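Local coordinates for protein kinase domain-containing protein (Chaetomium thermophilum, PDB 6Z3U) that probably transfers phosphate from ATP to serine and threonine side chains as the cyclin-dependent kinase of the CAK complex, the RNA polymerase II tail among its likely substrates, at residues 152-160 with 169-177; 352-363 with 377-385. All coordinates share one frame; numbering follows the deposited sequence.

Interaction 1 of 2, residues 152-160 with 169-177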
ATOM      1  N   PRO B 152      10.476   4.834  13.917  1.00 36.69           N
ATOM      2  CA  PRO B 152      11.304   6.042  14.072  1.00 36.10           C
ATOM      3  C   PRO B 152      12.233   6.316  12.900  1.00 30.67           C
ATOM      4  O   PRO B 152      12.720   7.445  12.777  1.00 23.80           O
ATOM      5  CB  PRO B 152      12.109   5.763  15.352  1.00 40.15           C
ATOM      6  CG  PRO B 152      11.435   4.596  16.007  1.00 38.93           C
ATOM      7  CD  PRO B 152      10.833   3.800  14.903  1.00 37.08           C
ATOM      8  N   ASN B 153      12.513   5.324  12.054  1.00 37.98           N
ATOM      9  CA  ASN B 153      13.421   5.491  10.926  1.00 34.92           C
ATOM     10  C   ASN B 153      12.688   5.534   9.588  1.00 32.80           C
ATOM     11  O   ASN B 153      13.305   5.314   8.540  1.00 31.58           O
ATOM     12  CB  ASN B 153      14.461   4.374  10.930  1.00 33.78           C
ATOM     13  CG  ASN B 153      15.284   4.357  12.199  1.00 29.90           C
ATOM     14  OD1 ASN B 153      15.206   3.419  12.991  1.00 39.55           O
ATOM     15  ND2 ASN B 153      16.076   5.403  12.403  1.00 27.35           N
ATOM     16  N   ILE B 154      11.386   5.807   9.600  1.00 30.71           N
ATOM     17  CA  ILE B 154      10.607   6.035   8.390  1.00 28.17           C
ATOM     18  C   ILE B 154       9.963   7.409   8.514  1.00 30.91           C
ATOM     19  O   ILE B 154       9.361   7.723   9.548  1.00 32.01           O
ATOM     20  CB  ILE B 154       9.533   4.953   8.177  1.00 33.21           C
ATOM     21  CG1 ILE B 154      10.161   3.556   8.138  1.00 33.15           C
ATOM     22  CG2 ILE B 154       8.770   5.220   6.883  1.00 29.62           C
ATOM     23  CD1 ILE B 154      10.911   3.248   6.862  1.00 28.01           C
ATOM     24  N   ILE B 155      10.088   8.222   7.464  1.00 30.35           N
ATOM     25  CA  ILE B 155       9.542   9.573   7.509  1.00 32.31           C
ATOM     26  C   ILE B 155       8.059   9.503   7.828  1.00 37.64           C
ATOM     27  O   ILE B 155       7.296   8.763   7.190  1.00 44.40           O
ATOM     28  CB  ILE B 155       9.807  10.304   6.185  1.00 30.89           C
ATOM     29  CG1 ILE B 155       9.411  11.775   6.307  1.00 26.94           C
ATOM     30  CG2 ILE B 155       9.043   9.648   5.044  1.00 47.70           C
ATOM     31  CD1 ILE B 155       9.774  12.600   5.099  1.00 33.59           C
ATOM     32  N   GLY B 156       7.631  10.263   8.833  1.00 35.30           N
ATOM     33  CA  GLY B 156       6.266  10.196   9.305  1.00 31.19           C
ATOM     34  C   GLY B 156       5.337  11.081   8.488  1.00 28.27           C
ATOM     35  O   GLY B 156       5.607  12.268   8.305  1.00 31.23           O
ATOM     36  N   LEU B 157       4.250  10.488   8.010  1.00 28.77           N
ATOM     37  CA  LEU B 157       3.195  11.233   7.323  1.00 27.34           C
ATOM     38  C   LEU B 157       2.206  11.698   8.385  1.00 28.17           C
ATOM     39  O   LEU B 157       1.407  10.910   8.896  1.00 38.99           O
ATOM     40  CB  LEU B 157       2.531  10.370   6.259  1.00 33.72           C
ATOM     41  CG  LEU B 157       1.433  11.045   5.434  1.00 27.78           C
ATOM     42  CD1 LEU B 157       1.987  12.220   4.652  1.00 28.71           C
ATOM     43  CD2 LEU B 157       0.788  10.048   4.498  1.00 30.60           C
ATOM     44  N   ILE B 158       2.271  12.985   8.730  1.00 31.52           N
ATOM     45  CA  ILE B 158       1.451  13.498   9.823  1.00 30.92           C
ATOM     46  C   ILE B 158      -0.007  13.618   9.402  1.00 34.33           C
ATOM     47  O   ILE B 158      -0.916  13.268  10.165  1.00 36.97           O
ATOM     48  CB  ILE B 158       2.007  14.848  10.313  1.00 30.67           C
ATOM     49  CG1 ILE B 158       3.344  14.627  11.021  1.00 30.18           C
ATOM     50  CG2 ILE B 158       0.992  15.536  11.215  1.00 31.84           C
ATOM     51  CD1 ILE B 158       4.148  15.887  11.233  1.00 36.41           C
ATOM     52  N   SER B 159      -0.259  14.114   8.194  1.00 35.12           N
ATOM     53  CA  SER B 159      -1.623  14.363   7.747  1.00 31.38           C
ATOM     54  C   SER B 159      -1.628  14.514   6.234  1.00 31.31           C
ATOM     55  O   SER B 159      -0.584  14.684   5.601  1.00 30.91           O
ATOM     56  CB  SER B 159      -2.203  15.607   8.427  1.00 32.63           C
ATOM     57  OG  SER B 159      -3.475  15.936   7.900  1.00 44.13           O
ATOM     58  N   VAL B 160      -2.829  14.449   5.662  1.00 31.78           N
ATOM     59  CA  VAL B 160      -3.045  14.642   4.232  1.00 31.99           C
ATOM     60  C   VAL B 160      -4.315  15.459   4.052  1.00 33.18           C
ATOM     61  O   VAL B 160      -5.332  15.186   4.698  1.00 35.41           O
ATOM     62  CB  VAL B 160      -3.162  13.304   3.476  1.00 31.18           C
ATOM     63  CG1 VAL B 160      -3.395  13.543   1.992  1.00 31.57           C
ATOM     64  CG2 VAL B 160      -1.918  12.467   3.687  1.00 30.07           C
ATOM     65  N   ASN B 169      -1.599  17.605  -0.826  1.00 35.13           N
ATOM     66  CA  ASN B 169      -0.655  18.125   0.154  1.00 41.82           C
ATOM     67  C   ASN B 169      -0.337  17.047   1.176  1.00 34.90           C
ATOM     68  O   ASN B 169      -1.246  16.398   1.703  1.00 32.64           O
ATOM     69  CB  ASN B 169      -1.210  19.367   0.860  1.00 47.85           C
ATOM     70  CG  ASN B 169      -1.512  20.496  -0.102  1.00 46.53           C
ATOM     71  OD1 ASN B 169      -2.608  20.575  -0.652  1.00 57.07           O
ATOM     72  ND2 ASN B 169      -0.538  21.376  -0.311  1.00 38.62           N
ATOM     73  N   LEU B 170       0.950  16.860   1.450  1.00 34.86           N
ATOM     74  CA  LEU B 170       1.421  15.900   2.438  1.00 31.02           C
ATOM     75  C   LEU B 170       2.089  16.653   3.578  1.00 31.24           C
ATOM     76  O   LEU B 170       3.096  17.339   3.369  1.00 35.58           O
ATOM     77  CB  LEU B 170       2.408  14.914   1.820  1.00 29.98           C
ATOM     78  CG  LEU B 170       1.940  14.140   0.591  1.00 29.82           C
ATOM     79  CD1 LEU B 170       3.012  13.145   0.172  1.00 28.82           C
ATOM     80  CD2 LEU B 170       0.620  13.440   0.857  1.00 37.34           C
ATOM     81  N   VAL B 171       1.543  16.511   4.779  1.00 31.32           N
ATOM     82  CA  VAL B 171       2.138  17.087   5.979  1.00 31.56           C
ATOM     83  C   VAL B 171       3.087  16.040   6.545  1.00 30.42           C
ATOM     84  O   VAL B 171       2.650  15.005   7.054  1.00 34.70           O
ATOM     85  CB  VAL B 171       1.073  17.493   7.001  1.00 35.52           C
ATOM     86  CG1 VAL B 171       1.710  18.234   8.162  1.00 32.91           C
ATOM     87  CG2 VAL B 171      -0.001  18.347   6.338  1.00 45.34           C
ATOM     88  N   LEU B 172       4.387  16.306   6.450  1.00 31.13           N
ATOM     89  CA  LEU B 172       5.413  15.325   6.755  1.00 29.04           C
ATOM     90  C   LEU B 172       6.282  15.795   7.912  1.00 29.21           C
ATOM     91  O   LEU B 172       6.290  16.972   8.283  1.00 30.17           O
ATOM     92  CB  LEU B 172       6.302  15.059   5.532  1.00 28.45           C
ATOM     93  CG  LEU B 172       5.608  14.495   4.296  1.00 28.28           C
ATOM     94  CD1 LEU B 172       6.432  14.775   3.056  1.00 28.25           C
ATOM     95  CD2 LEU B 172       5.388  13.006   4.455  1.00 27.37           C
ATOM     96  N   GLU B 173       7.024  14.842   8.473  1.00 28.36           N
ATOM     97  CA  GLU B 173       8.010  15.157   9.495  1.00 28.46           C
ATOM     98  C   GLU B 173       8.986  16.202   8.970  1.00 28.81           C
ATOM     99  O   GLU B 173       9.423  16.144   7.819  1.00 31.72           O
ATOM    100  CB  GLU B 173       8.764  13.891   9.899  1.00 27.46           C
ATOM    101  CG  GLU B 173       8.762  13.596  11.386  1.00 27.68           C
ATOM    102  CD  GLU B 173       9.573  12.360  11.730  1.00 28.68           C
ATOM    103  OE1 GLU B 173       9.218  11.262  11.251  1.00 33.12           O
ATOM    104  OE2 GLU B 173      10.568  12.487  12.476  1.00 49.18           O
ATOM    105  N   TYR B 174       9.327  17.165   9.820  1.00 30.80           N
ATOM    106  CA  TYR B 174      10.305  18.187   9.470  1.00 40.27           C
ATOM    107  C   TYR B 174      11.704  17.662   9.776  1.00 40.88           C
ATOM    108  O   TYR B 174      12.039  17.407  10.939  1.00 33.78           O
ATOM    109  CB  TYR B 174      10.028  19.481  10.230  1.00 39.62           C
ATOM    110  CG  TYR B 174      10.966  20.609   9.867  1.00 37.34           C
ATOM    111  CD1 TYR B 174      10.959  21.158   8.592  1.00 42.59           C
ATOM    112  CD2 TYR B 174      11.848  21.133  10.800  1.00 32.63           C
ATOM    113  CE1 TYR B 174      11.812  22.193   8.253  1.00 42.09           C
ATOM    114  CE2 TYR B 174      12.702  22.171  10.473  1.00 41.48           C
ATOM    115  CZ  TYR B 174      12.680  22.696   9.196  1.00 35.24           C
ATOM    116  OH  TYR B 174      13.526  23.726   8.855  1.00 34.41           O
ATOM    117  N   LEU B 175      12.518  17.502   8.730  1.00 37.85           N
ATOM    118  CA  LEU B 175      13.860  16.929   8.831  1.00 36.10           C
ATOM    119  C   LEU B 175      14.866  17.955   8.327  1.00 34.24           C
ATOM    120  O   LEU B 175      15.251  17.936   7.147  1.00 32.76           O
ATOM    121  CB  LEU B 175      13.944  15.628   8.032  1.00 37.34           C
ATOM    122  CG  LEU B 175      12.814  14.633   8.311  1.00 30.92           C
ATOM    123  CD1 LEU B 175      12.912  13.423   7.398  1.00 25.47           C
ATOM    124  CD2 LEU B 175      12.825  14.203   9.773  1.00 35.57           C
ATOM    125  N   PRO B 176      15.335  18.864   9.189  1.00 39.34           N
ATOM    126  CA  PRO B 176      16.126  20.003   8.701  1.00 36.67           C
ATOM    127  C   PRO B 176      17.593  19.709   8.427  1.00 38.17           C
ATOM    128  O   PRO B 176      18.244  20.521   7.755  1.00 47.28           O
ATOM    129  CB  PRO B 176      15.989  21.025   9.840  1.00 36.20           C
ATOM    130  CG  PRO B 176      15.826  20.185  11.066  1.00 30.84           C
ATOM    131  CD  PRO B 176      15.037  18.973  10.631  1.00 41.31           C
ATOM    132  N   LEU B 177      18.136  18.590   8.901  1.00 40.78           N
ATOM    133  CA  LEU B 177      19.566  18.325   8.795  1.00 31.91           C
ATOM    134  C   LEU B 177      19.966  17.681   7.474  1.00 30.39           C
ATOM    135  O   LEU B 177      21.077  17.151   7.369  1.00 44.98           O
ATOM    136  CB  LEU B 177      20.028  17.444   9.958  1.00 29.60           C
ATOM    137  CG  LEU B 177      20.085  18.120  11.328  1.00 29.27           C
ATOM    138  CD1 LEU B 177      20.676  17.175  12.359  1.00 46.23           C
ATOM    139  CD2 LEU B 177      20.892  19.402  11.270  1.00 29.31           C
TER
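G156 and E173 grip each other twice. The amide N of E173 donates to G156 O at 2.9 Å. In return, E173 OE1 accepts from G156 N at 3.1 Å. That carboxylate oxygen is met on its anti side, and the N-H is bent, at 140°. The chain of E173 runs extended beyond CG and brings the carboxylate alongside G156 N. An alanine in place of E173 would probably leave G156 N without its acceptor and the amine of K235 without a charged mate, since E173 OE2 forms a salt bridge with K235.

Further along, the strands 157-160 and 169-172 pair antiparallel. V171 O accepts two amides, I158 N at 2.7 Å and S159 N at 3.2 Å. The S159 donor lies in the carbonyl plane, on a lone pair. V171 N returns a bond to S159 O at 2.9 Å. Two residues thus face one: a classic beta bulge.

L157, V160, L170 and L172 share one face of the ribbon. L157 CD1 meets L172 CD2 at 3.5 Å and also touches L170 CB. V160 and L170 lie side by side. On the other face S159 CB packs on V171, while S159 OG bonds to E88. The extra bulge residue, I158, sets its CB 4.0 Å from V171 CG1. Past the paired strands, I155 CD1 rests on L175 CD1.

L170 and L172 continue the backbone pairing to strand 118-124. Y92 and V119 touch I158 and V171. V160 packs on F181 of the cyclin chain. This is the beta hairpin at the edge of the five-stranded N-lobe sheet of a protein kinase. L172 stands at the gatekeeper position, and 173-177 forms the hinge between the lobes.

Interaction 2 of 2, residues 352-363 with 377-385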
ATOM      1  N   VAL B 352      35.600  -0.775   8.734  1.00 26.35           N
ATOM      2  CA  VAL B 352      34.596  -1.258   9.676  1.00 24.52           C
ATOM      3  C   VAL B 352      35.003  -2.559  10.355  1.00 28.48           C
ATOM      4  O   VAL B 352      34.243  -3.081  11.181  1.00 29.85           O
ATOM      5  CB  VAL B 352      33.234  -1.456   8.974  1.00 23.90           C
ATOM      6  CG1 VAL B 352      32.662  -0.116   8.547  1.00 22.97           C
ATOM      7  CG2 VAL B 352      33.370  -2.392   7.774  1.00 30.96           C
ATOM      8  N   GLY B 353      36.176  -3.098  10.035  1.00 26.29           N
ATOM      9  CA  GLY B 353      36.667  -4.292  10.691  1.00 27.44           C
ATOM     10  C   GLY B 353      36.152  -5.567  10.059  1.00 32.62           C
ATOM     11  O   GLY B 353      35.326  -5.573   9.143  1.00 41.33           O
ATOM     12  N   SER B 354      36.658  -6.685  10.582  1.00 30.30           N
ATOM     13  CA  SER B 354      36.303  -7.984  10.021  1.00 30.77           C
ATOM     14  C   SER B 354      34.799  -8.210  10.083  1.00 30.85           C
ATOM     15  O   SER B 354      34.170  -8.569   9.082  1.00 41.28           O
ATOM     16  CB  SER B 354      37.049  -9.095  10.761  1.00 41.83           C
ATOM     17  OG  SER B 354      36.863  -8.990  12.161  1.00 54.54           O
ATOM     18  N   GLU B 355      34.197  -7.984  11.253  1.00 29.13           N
ATOM     19  CA  GLU B 355      32.765  -8.224  11.396  1.00 30.81           C
ATOM     20  C   GLU B 355      31.953  -7.290  10.511  1.00 35.13           C
ATOM     21  O   GLU B 355      30.893  -7.676  10.007  1.00 35.61           O
ATOM     22  CB  GLU B 355      32.351  -8.073  12.859  1.00 38.53           C
ATOM     23  CG  GLU B 355      32.842  -9.202  13.759  1.00 47.86           C
ATOM     24  CD  GLU B 355      32.149 -10.525  13.489  1.00 38.33           C
ATOM     25  OE1 GLU B 355      32.660 -11.567  13.953  1.00 39.21           O
ATOM     26  OE2 GLU B 355      31.104 -10.524  12.804  1.00 33.57           O
ATOM     27  N   GLY B 356      32.423  -6.059  10.316  1.00 41.33           N
ATOM     28  CA  GLY B 356      31.725  -5.156   9.418  1.00 34.10           C
ATOM     29  C   GLY B 356      31.803  -5.616   7.977  1.00 33.87           C
ATOM     30  O   GLY B 356      30.796  -5.627   7.263  1.00 36.61           O
ATOM     31  N   VAL B 357      32.993  -6.028   7.534  1.00 29.51           N
ATOM     32  CA  VAL B 357      33.133  -6.524   6.171  1.00 33.69           C
ATOM     33  C   VAL B 357      32.404  -7.851   6.010  1.00 34.72           C
ATOM     34  O   VAL B 357      31.976  -8.203   4.903  1.00 42.39           O
ATOM     35  CB  VAL B 357      34.623  -6.637   5.801  1.00 35.11           C
ATOM     36  CG1 VAL B 357      34.797  -7.413   4.503  1.00 31.80           C
ATOM     37  CG2 VAL B 357      35.237  -5.249   5.689  1.00 26.76           C
ATOM     38  N   ASP B 358      32.235  -8.602   7.098  1.00 35.90           N
ATOM     39  CA  ASP B 358      31.412  -9.805   7.038  1.00 32.29           C
ATOM     40  C   ASP B 358      29.984  -9.449   6.650  1.00 28.18           C
ATOM     41  O   ASP B 358      29.391 -10.075   5.766  1.00 37.97           O
ATOM     42  CB  ASP B 358      31.448 -10.527   8.385  1.00 41.34           C
ATOM     43  CG  ASP B 358      30.684 -11.837   8.371  1.00 39.50           C
ATOM     44  OD1 ASP B 358      31.143 -12.785   7.705  1.00 51.54           O
ATOM     45  OD2 ASP B 358      29.629 -11.925   9.034  1.00 42.32           O
ATOM     46  N   LEU B 359      29.420  -8.428   7.298  1.00 30.00           N
ATOM     47  CA  LEU B 359      28.069  -7.987   6.965  1.00 29.79           C
ATOM     48  C   LEU B 359      27.999  -7.463   5.535  1.00 26.10           C
ATOM     49  O   LEU B 359      27.089  -7.814   4.777  1.00 29.99           O
ATOM     50  CB  LEU B 359      27.618  -6.912   7.955  1.00 31.78           C
ATOM     51  CG  LEU B 359      26.203  -6.364   7.789  1.00 24.57           C
ATOM     52  CD1 LEU B 359      25.196  -7.477   7.949  1.00 25.21           C
ATOM     53  CD2 LEU B 359      25.935  -5.247   8.786  1.00 24.06           C
ATOM     54  N   LEU B 360      28.952  -6.609   5.152  1.00 24.91           N
ATOM     55  CA  LEU B 360      28.964  -6.066   3.797  1.00 24.45           C
ATOM     56  C   LEU B 360      28.949  -7.183   2.764  1.00 25.19           C
ATOM     57  O   LEU B 360      28.181  -7.144   1.795  1.00 29.87           O
ATOM     58  CB  LEU B 360      30.196  -5.181   3.602  1.00 24.22           C
ATOM     59  CG  LEU B 360      30.140  -4.018   2.604  1.00 23.50           C
ATOM     60  CD1 LEU B 360      31.501  -3.853   1.926  1.00 23.86           C
ATOM     61  CD2 LEU B 360      29.049  -4.167   1.562  1.00 24.42           C
ATOM     62  N   TRP B 361      29.783  -8.202   2.968  1.00 33.64           N
ATOM     63  CA  TRP B 361      29.894  -9.287   1.999  1.00 27.26           C
ATOM     64  C   TRP B 361      28.607 -10.094   1.902  1.00 30.88           C
ATOM     65  O   TRP B 361      28.258 -10.573   0.815  1.00 37.46           O
ATOM     66  CB  TRP B 361      31.065 -10.187   2.383  1.00 32.63           C
ATOM     67  CG  TRP B 361      31.227 -11.395   1.530  1.00 41.23           C
ATOM     68  CD1 TRP B 361      31.805 -11.456   0.296  1.00 47.41           C
ATOM     69  CD2 TRP B 361      30.823 -12.728   1.852  1.00 35.74           C
ATOM     70  NE1 TRP B 361      31.781 -12.749  -0.172  1.00 39.21           N
ATOM     71  CE2 TRP B 361      31.185 -13.548   0.767  1.00 33.03           C
ATOM     72  CE3 TRP B 361      30.185 -13.307   2.951  1.00 34.80           C
ATOM     73  CZ2 TRP B 361      30.927 -14.913   0.748  1.00 41.22           C
ATOM     74  CZ3 TRP B 361      29.935 -14.663   2.933  1.00 37.11           C
ATOM     75  CH2 TRP B 361      30.303 -15.451   1.838  1.00 50.92           C
ATOM     76  N   ARG B 362      27.888 -10.260   3.013  1.00 30.41           N
ATOM     77  CA  ARG B 362      26.642 -11.017   2.964  1.00 30.36           C
ATOM     78  C   ARG B 362      25.547 -10.252   2.233  1.00 27.40           C
ATOM     79  O   ARG B 362      24.666 -10.870   1.624  1.00 32.33           O
ATOM     80  CB  ARG B 362      26.179 -11.381   4.373  1.00 32.91           C
ATOM     81  CG  ARG B 362      27.121 -12.320   5.111  1.00 37.67           C
ATOM     82  CD  ARG B 362      26.452 -12.949   6.323  1.00 35.59           C
ATOM     83  NE  ARG B 362      27.421 -13.559   7.234  1.00 48.82           N
ATOM     84  CZ  ARG B 362      27.963 -14.762   7.063  1.00 51.93           C
ATOM     85  NH1 ARG B 362      27.640 -15.500   6.010  1.00 51.55           N
ATOM     86  NH2 ARG B 362      28.834 -15.228   7.949  1.00 52.29           N
ATOM     87  N   THR B 363      25.577  -8.917   2.278  1.00 27.55           N
ATOM     88  CA  THR B 363      24.573  -8.130   1.574  1.00 25.02           C
ATOM     89  C   THR B 363      24.812  -8.083   0.071  1.00 25.15           C
ATOM     90  O   THR B 363      23.889  -7.748  -0.678  1.00 28.66           O
ATOM     91  CB  THR B 363      24.535  -6.694   2.101  1.00 24.00           C
ATOM     92  OG1 THR B 363      25.787  -6.052   1.827  1.00 23.77           O
ATOM     93  CG2 THR B 363      24.270  -6.671   3.597  1.00 27.47           C
ATOM     94  N   MET B 377      20.121  -9.377   9.227  1.00 29.27           N
ATOM     95  CA  MET B 377      21.073  -8.277   9.312  1.00 25.78           C
ATOM     96  C   MET B 377      21.089  -7.671  10.707  1.00 26.16           C
ATOM     97  O   MET B 377      22.157  -7.342  11.235  1.00 35.39           O
ATOM     98  CB  MET B 377      20.716  -7.225   8.263  1.00 26.73           C
ATOM     99  CG  MET B 377      21.898  -6.445   7.725  1.00 34.91           C
ATOM    100  SD  MET B 377      21.437  -5.398   6.333  1.00 27.55           S
ATOM    101  CE  MET B 377      21.157  -6.648   5.084  1.00 23.83           C
ATOM    102  N   LEU B 378      19.915  -7.528  11.326  1.00 27.50           N
ATOM    103  CA  LEU B 378      19.836  -6.878  12.629  1.00 35.68           C
ATOM    104  C   LEU B 378      20.431  -7.720  13.749  1.00 35.01           C
ATOM    105  O   LEU B 378      20.836  -7.162  14.773  1.00 40.07           O
ATOM    106  CB  LEU B 378      18.382  -6.542  12.963  1.00 34.43           C
ATOM    107  CG  LEU B 378      17.762  -5.398  12.160  1.00 36.09           C
ATOM    108  CD1 LEU B 378      16.278  -5.287  12.461  1.00 41.00           C
ATOM    109  CD2 LEU B 378      18.467  -4.075  12.458  1.00 38.12           C
ATOM    110  N   GLU B 379      20.488  -9.038  13.588  1.00 32.33           N
ATOM    111  CA  GLU B 379      21.060  -9.912  14.604  1.00 36.03           C
ATOM    112  C   GLU B 379      22.539 -10.203  14.375  1.00 36.80           C
ATOM    113  O   GLU B 379      23.126 -10.984  15.133  1.00 43.97           O
ATOM    114  CB  GLU B 379      20.264 -11.220  14.662  1.00 40.59           C
ATOM    115  CG  GLU B 379      18.751 -11.001  14.658  1.00 38.09           C
ATOM    116  CD  GLU B 379      17.982 -12.128  15.323  1.00 46.22           C
ATOM    117  OE1 GLU B 379      18.536 -12.774  16.236  1.00 57.33           O
ATOM    118  OE2 GLU B 379      16.818 -12.364  14.933  1.00 44.36           O
ATOM    119  N   HIS B 380      23.156  -9.589  13.369  1.00 33.32           N
ATOM    120  CA  HIS B 380      24.566  -9.816  13.088  1.00 33.77           C
ATOM    121  C   HIS B 380      25.435  -9.322  14.244  1.00 36.95           C
ATOM    122  O   HIS B 380      25.015  -8.512  15.073  1.00 32.00           O
ATOM    123  CB  HIS B 380      24.960  -9.119  11.786  1.00 29.79           C
ATOM    124  CG  HIS B 380      26.242  -9.618  11.197  1.00 27.97           C
ATOM    125  ND1 HIS B 380      27.341  -8.807  11.016  1.00 30.92           N
ATOM    126  CD2 HIS B 380      26.604 -10.846  10.761  1.00 37.18           C
ATOM    127  CE1 HIS B 380      28.324  -9.513  10.485  1.00 32.78           C
ATOM    128  NE2 HIS B 380      27.902 -10.754  10.322  1.00 33.93           N
ATOM    129  N   ARG B 381      26.670  -9.836  14.295  1.00 38.28           N
ATOM    130  CA  ARG B 381      27.581  -9.483  15.378  1.00 40.75           C
ATOM    131  C   ARG B 381      28.149  -8.076  15.247  1.00 41.56           C
ATOM    132  O   ARG B 381      28.614  -7.517  16.247  1.00 43.10           O
ATOM    133  CB  ARG B 381      28.752 -10.469  15.447  1.00 45.71           C
ATOM    134  CG  ARG B 381      28.408 -11.855  15.969  1.00 62.55           C
ATOM    135  CD  ARG B 381      29.596 -12.455  16.719  1.00 40.25           C
ATOM    136  NE  ARG B 381      29.519 -13.912  16.818  1.00 45.26           N
ATOM    137  CZ  ARG B 381      28.812 -14.572  17.735  1.00 56.44           C
ATOM    138  NH1 ARG B 381      28.810 -15.899  17.744  1.00 50.92           N
ATOM    139  NH2 ARG B 381      28.107 -13.913  18.644  1.00 56.65           N
ATOM    140  N   TRP B 382      28.131  -7.494  14.045  1.00 40.01           N
ATOM    141  CA  TRP B 382      28.775  -6.198  13.846  1.00 29.05           C
ATOM    142  C   TRP B 382      28.230  -5.150  14.808  1.00 30.04           C
ATOM    143  O   TRP B 382      28.971  -4.273  15.268  1.00 30.71           O
ATOM    144  CB  TRP B 382      28.588  -5.734  12.404  1.00 26.68           C
ATOM    145  CG  TRP B 382      29.339  -4.483  12.084  1.00 27.91           C
ATOM    146  CD1 TRP B 382      30.624  -4.189  12.430  1.00 35.67           C
ATOM    147  CD2 TRP B 382      28.843  -3.342  11.371  1.00 29.20           C
ATOM    148  NE1 TRP B 382      30.966  -2.941  11.966  1.00 27.48           N
ATOM    149  CE2 TRP B 382      29.889  -2.401  11.314  1.00 24.07           C
ATOM    150  CE3 TRP B 382      27.619  -3.028  10.773  1.00 24.56           C
ATOM    151  CZ2 TRP B 382      29.748  -1.168  10.685  1.00 23.20           C
ATOM    152  CZ3 TRP B 382      27.481  -1.803  10.148  1.00 22.82           C
ATOM    153  CH2 TRP B 382      28.540  -0.888  10.112  1.00 22.59           C
ATOM    154  N   TRP B 383      26.932  -5.212  15.111  1.00 33.87           N
ATOM    155  CA  TRP B 383      26.329  -4.179  15.946  1.00 31.93           C
ATOM    156  C   TRP B 383      26.826  -4.272  17.383  1.00 33.11           C
ATOM    157  O   TRP B 383      27.096  -3.246  18.018  1.00 42.08           O
ATOM    158  CB  TRP B 383      24.806  -4.287  15.906  1.00 38.28           C
ATOM    159  CG  TRP B 383      24.246  -4.387  14.525  1.00 28.80           C
ATOM    160  CD1 TRP B 383      23.624  -5.465  13.973  1.00 29.96           C
ATOM    161  CD2 TRP B 383      24.267  -3.373  13.516  1.00 24.52           C
ATOM    162  NE1 TRP B 383      23.251  -5.185  12.683  1.00 26.45           N
ATOM    163  CE2 TRP B 383      23.635  -3.906  12.377  1.00 24.24           C
ATOM    164  CE3 TRP B 383      24.758  -2.066  13.462  1.00 23.86           C
ATOM    165  CZ2 TRP B 383      23.480  -3.181  11.203  1.00 23.36           C
ATOM    166  CZ3 TRP B 383      24.605  -1.347  12.295  1.00 22.98           C
ATOM    167  CH2 TRP B 383      23.970  -1.906  11.180  1.00 26.78           C
ATOM    168  N   ARG B 384      26.961  -5.489  17.911  1.00 29.47           N
ATOM    169  CA  ARG B 384      27.422  -5.692  19.278  1.00 40.33           C
ATOM    170  C   ARG B 384      28.937  -5.828  19.393  1.00 40.11           C
ATOM    171  O   ARG B 384      29.445  -5.983  20.509  1.00 38.14           O
ATOM    172  CB  ARG B 384      26.734  -6.925  19.890  1.00 41.08           C
ATOM    173  CG  ARG B 384      26.702  -8.180  19.018  1.00 45.85           C
ATOM    174  CD  ARG B 384      25.516  -9.066  19.398  1.00 46.87           C
ATOM    175  NE  ARG B 384      25.251 -10.111  18.410  1.00 49.33           N
ATOM    176  CZ  ARG B 384      25.583 -11.393  18.548  1.00 55.42           C
ATOM    177  NH1 ARG B 384      26.201 -11.822  19.641  1.00 68.15           N
ATOM    178  NH2 ARG B 384      25.290 -12.253  17.582  1.00 54.88           N
ATOM    179  N   THR B 385      29.666  -5.766  18.284  1.00 40.92           N
ATOM    180  CA  THR B 385      31.121  -5.729  18.311  1.00 30.21           C
ATOM    181  C   THR B 385      31.594  -4.289  18.468  1.00 40.72           C
ATOM    182  O   THR B 385      30.994  -3.364  17.914  1.00 51.85           O
ATOM    183  CB  THR B 385      31.703  -6.335  17.033  1.00 32.11           C
ATOM    184  OG1 THR B 385      31.491  -7.753  17.033  1.00 33.93           O
ATOM    185  CG2 THR B 385      33.191  -6.054  16.930  1.00 31.21           C
TER
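D358 and H380 meet through one hydrogen bond, H380 NE2 to D358 OD2 at 2.5 Å. The carboxylate and the imidazole are nearly coplanar, 14° apart. H380 CG stands anti to the backbone N (chi1 -162°), which carries the ring across to helix 353-363. R362 NE reaches the same OD2 in a salt bridge, from above the carboxylate plane. D358 OD1 pairs with K342, so positive groups probably favour a charged aspartate. E355 O sits at the edge of the H380 ring, in its plane, 3.2 Å from CE1.

L359 is the apolar peg between the rings. Its CG is also anti to the backbone N, and the two methyls part. CD1 lies over one face of H380 and touches M377 CG at 3.5 Å. CD2 meets the W382 ring obliquely, 3.4 Å from CE3, and also reaches W383 CZ2.

W382 lies against the start of the helix. G356 CA sits over its five-membered ring, 3.5 Å from the centroid and 16° off the normal. W382 NE1 makes a weak bond to V352 O at 3.4 Å, and V352 CG1 packs on CZ2. At the other end, M377 bends at chi3, and its CE touches T363 CG2.

W383 NE1 bonds to M377 O at 2.8 Å, with M377 O nearly in the plane of the W383 ring. This ties the last turn of helix 374-378 to the short, weakly bonded helix about 381-384. E355 OE2 lies against R381 CB.

The contact is C-lobe packing, away from the nucleotide site. Helix 276-291 adds F286 against V352 and W382, while helix 194-213 supplies K198 to W382 as a cation-pi partner and touches L378 and W383. Helix 342-349 packs on V357, L360 and W361.

Interactions 1 and 2 lie in different lobes of the kinase, their centres about 30 Å apart, and do not touch or share any element. Both are partly buried. Interaction 1 is held mainly by backbone bonds, as suits a sheet hairpin, with aliphatic side chains on its faces. Interaction 2 has no backbone bond between its two segments. It relies on side chains: a histidine-carboxylate bond at its more open side and aromatic rings packed inside. Only interaction 1 comes near the predicted ATP site, through N169 and L172 beside K123 and K122. Each is also flanked by the RING-type chain, at P152 in the first and L378 and E379 in the second.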